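Local coordinates for hypothetical protein BP2299 (Bordetella pertussis Tohama I, PDB 2FQP) that is of unknown function but binds a zinc ion within a small double-stranded beta-helix of the cupin superfamily, at residues A[9-14]-A[19-24]. Residues are numbered along the deposited sequence; the frame is centred on the assembly and turned at random.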
loop_
_atom_site.group_PDB
_atom_site.type_symbol
_atom_site.label_atom_id
_atom_site.label_comp_id
_atom_site.label_asym_id
_atom_site.label_seq_id
_atom_site.Cartn_x
_atom_site.Cartn_y
_atom_site.Cartn_z
ATOM N N PRO A 9 -4.101 11.734 -9.513
ATOM C CA PRO A 9 -4.548 11.130 -8.243
ATOM C C PRO A 9 -5.960 10.549 -8.335
ATOM O O PRO A 9 -6.840 11.199 -8.902
ATOM C CB PRO A 9 -4.511 12.308 -7.283
ATOM C CG PRO A 9 -4.805 13.529 -8.181
ATOM C CD PRO A 9 -4.411 13.175 -9.579
ATOM N N THR A 10 -6.153 9.320 -7.842
ATOM C CA THR A 10 -7.477 8.750 -7.643
ATOM C C THR A 10 -7.659 8.386 -6.177
ATOM O O THR A 10 -6.917 7.556 -5.654
ATOM C CB THR A 10 -7.667 7.519 -8.496
ATOM O OG1 THR A 10 -7.486 7.898 -9.868
ATOM C CG2 THR A 10 -9.049 6.923 -8.285
ATOM N N VAL A 11 -8.621 9.021 -5.501
ATOM C CA VAL A 11 -8.872 8.705 -4.079
ATOM C C VAL A 11 -9.624 7.390 -3.954
ATOM O O VAL A 11 -10.751 7.254 -4.455
ATOM C CB VAL A 11 -9.610 9.874 -3.361
ATOM C CG1 VAL A 11 -9.887 9.538 -1.909
ATOM C CG2 VAL A 11 -8.769 11.134 -3.492
ATOM N N GLN A 12 -8.994 6.402 -3.320
ATOM C CA GLN A 12 -9.602 5.076 -3.106
ATOM C C GLN A 12 -10.421 4.922 -1.820
ATOM O O GLN A 12 -11.421 4.189 -1.814
ATOM C CB GLN A 12 -8.514 3.994 -3.204
ATOM C CG GLN A 12 -7.908 3.877 -4.596
ATOM C CD GLN A 12 -6.899 2.740 -4.695
ATOM O OE1 GLN A 12 -6.533 2.187 -3.683
ATOM N NE2 GLN A 12 -6.519 2.341 -5.920
ATOM N N ILE A 13 -9.980 5.599 -0.758
ATOM C CA ILE A 13 -10.556 5.583 0.597
ATOM C C ILE A 13 -10.369 6.983 1.161
ATOM O O ILE A 13 -9.313 7.607 1.001
ATOM C CB ILE A 13 -9.815 4.593 1.523
ATOM C CG1 ILE A 13 -9.703 3.208 0.863
ATOM C CG2 ILE A 13 -10.522 4.483 2.902
ATOM C CD1 ILE A 13 -8.946 2.196 1.635
ATOM N N ASP A 14 -11.382 7.498 1.845
ATOM C CA ASP A 14 -11.294 8.777 2.500
ATOM C C ASP A 14 -12.284 8.676 3.628
ATOM O O ASP A 14 -13.491 8.802 3.415
ATOM C CB ASP A 14 -11.683 9.927 1.570
ATOM C CG ASP A 14 -11.372 11.307 2.168
ATOM O OD1 ASP A 14 -10.737 11.370 3.227
ATOM O OD2 ASP A 14 -11.765 12.329 1.566
ATOM N N LYS A 19 -6.816 8.805 4.349
ATOM C CA LYS A 19 -7.101 9.111 2.973
ATOM C C LYS A 19 -6.088 8.342 2.140
ATOM O O LYS A 19 -4.892 8.528 2.302
ATOM C CB LYS A 19 -6.947 10.606 2.694
ATOM C CG LYS A 19 -7.401 11.020 1.275
ATOM C CD LYS A 19 -7.078 12.486 1.043
ATOM C CE LYS A 19 -7.470 13.004 -0.328
ATOM N NZ LYS A 19 -7.151 14.476 -0.412
ATOM N N VAL A 20 -6.574 7.505 1.240
ATOM C CA VAL A 20 -5.715 6.652 0.434
ATOM C C VAL A 20 -5.887 7.069 -1.006
ATOM O O VAL A 20 -6.976 7.004 -1.533
ATOM C CB VAL A 20 -6.078 5.160 0.607
ATOM C CG1 VAL A 20 -5.203 4.277 -0.238
ATOM C CG2 VAL A 20 -5.994 4.761 2.049
ATOM N N THR A 21 -4.789 7.463 -1.638
ATOM C CA THR A 21 -4.794 8.000 -2.972
ATOM C C THR A 21 -3.821 7.184 -3.831
ATOM O O THR A 21 -2.694 6.992 -3.431
ATOM C CB THR A 21 -4.393 9.486 -2.964
ATOM O OG1 THR A 21 -5.315 10.244 -2.138
ATOM C CG2 THR A 21 -4.406 10.065 -4.390
ATOM N N GLU A 22 -4.284 6.694 -4.983
ATOM C CA GLU A 22 -3.404 6.103 -5.984
ATOM C C GLU A 22 -2.882 7.267 -6.807
ATOM O O GLU A 22 -3.680 8.078 -7.319
ATOM C CB GLU A 22 -4.164 5.156 -6.906
ATOM C CG GLU A 22 -3.393 4.701 -8.123
ATOM C CD GLU A 22 -4.276 4.084 -9.156
ATOM O OE1 GLU A 22 -5.115 4.842 -9.720
ATOM O OE2 GLU A 22 -4.184 2.842 -9.352
ATOM N N TRP A 23 -1.576 7.311 -6.983
ATOM C CA TRP A 23 -0.912 8.324 -7.806
ATOM C C TRP A 23 -0.313 7.646 -9.023
ATOM O O TRP A 23 0.512 6.737 -8.899
ATOM C CB TRP A 23 0.182 9.055 -7.009
ATOM C CG TRP A 23 -0.358 10.067 -6.064
ATOM C CD1 TRP A 23 -0.656 9.888 -4.748
ATOM C CD2 TRP A 23 -0.694 11.420 -6.369
ATOM N NE1 TRP A 23 -1.157 11.040 -4.208
ATOM C CE2 TRP A 23 -1.176 12.008 -5.171
ATOM C CE3 TRP A 23 -0.645 12.195 -7.544
ATOM C CZ2 TRP A 23 -1.630 13.345 -5.111
ATOM C CZ3 TRP A 23 -1.061 13.530 -7.490
ATOM C CH2 TRP A 23 -1.547 14.094 -6.263
ATOM N N ARG A 24 -0.777 8.032 -10.214
ATOM C CA ARG A 24 -0.283 7.428 -11.450
ATOM C C ARG A 24 0.501 8.447 -12.270
ATOM O O ARG A 24 -0.038 9.469 -12.713
ATOM C CB ARG A 24 -1.429 6.790 -12.287
ATOM C CG ARG A 24 -2.108 5.600 -11.635
ATOM C CD ARG A 24 -3.343 5.098 -12.446
ATOM N NE ARG A 24 -2.918 4.494 -13.697
ATOM C CZ ARG A 24 -3.681 3.699 -14.457
ATOM N NH1 ARG A 24 -4.925 3.385 -14.098
ATOM N NH2 ARG A 24 -3.187 3.190 -15.593
HETATM O O HOH W 1 -4.879 7.430 -10.340
HETATM O O HOH W 2 -7.553 3.684 -8.249
#
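Thr10 and Glu22 form an antiparallel hydrogen-bonded pair, with Thr10 N to Glu22 O at 2.8 Å and Glu22 N to Thr10 O at 2.9 Å returning. Farther along, Gln12 N (2.8 Å) and, weakly, Ile13 N (3.4 Å) donate to Val20 O, while Val20 N reaches Ile13 O. Two consecutive residues facing one define a classic beta bulge, with a helical-type psi at Gln12 (-34°).

Among apolar contacts, Pro9 CB sits 3.5 Å from the centroid of the Trp23 six-membered ring, 9° off its normal, a CH-pi contact over the face. Thr21 CG2 lies over the same face beside the five-membered ring, 3.4 Å from Trp23 NE1. Ile13 and Val20 run side by side, Ile13 CB to Val20 CG2 3.9 Å.

One water joins Thr10 OG1 to Glu22 OE1, each at 2.7 Å, and another accepts from Gln12 NE2 and donates weakly to Glu22 OE1.

Both amide atoms of Gln12 bridge to the second subunit, OE1 to its Ser68 and NE2 to its Gly66 O; Asp14 pairs with Lys95. The hairpin forms one edge of the antiparallel sheet: strand 8-14 is outermost within the chain, whereas 18-25 hydrogen-bonds strand 87-94, where Trp23 meets Phe89.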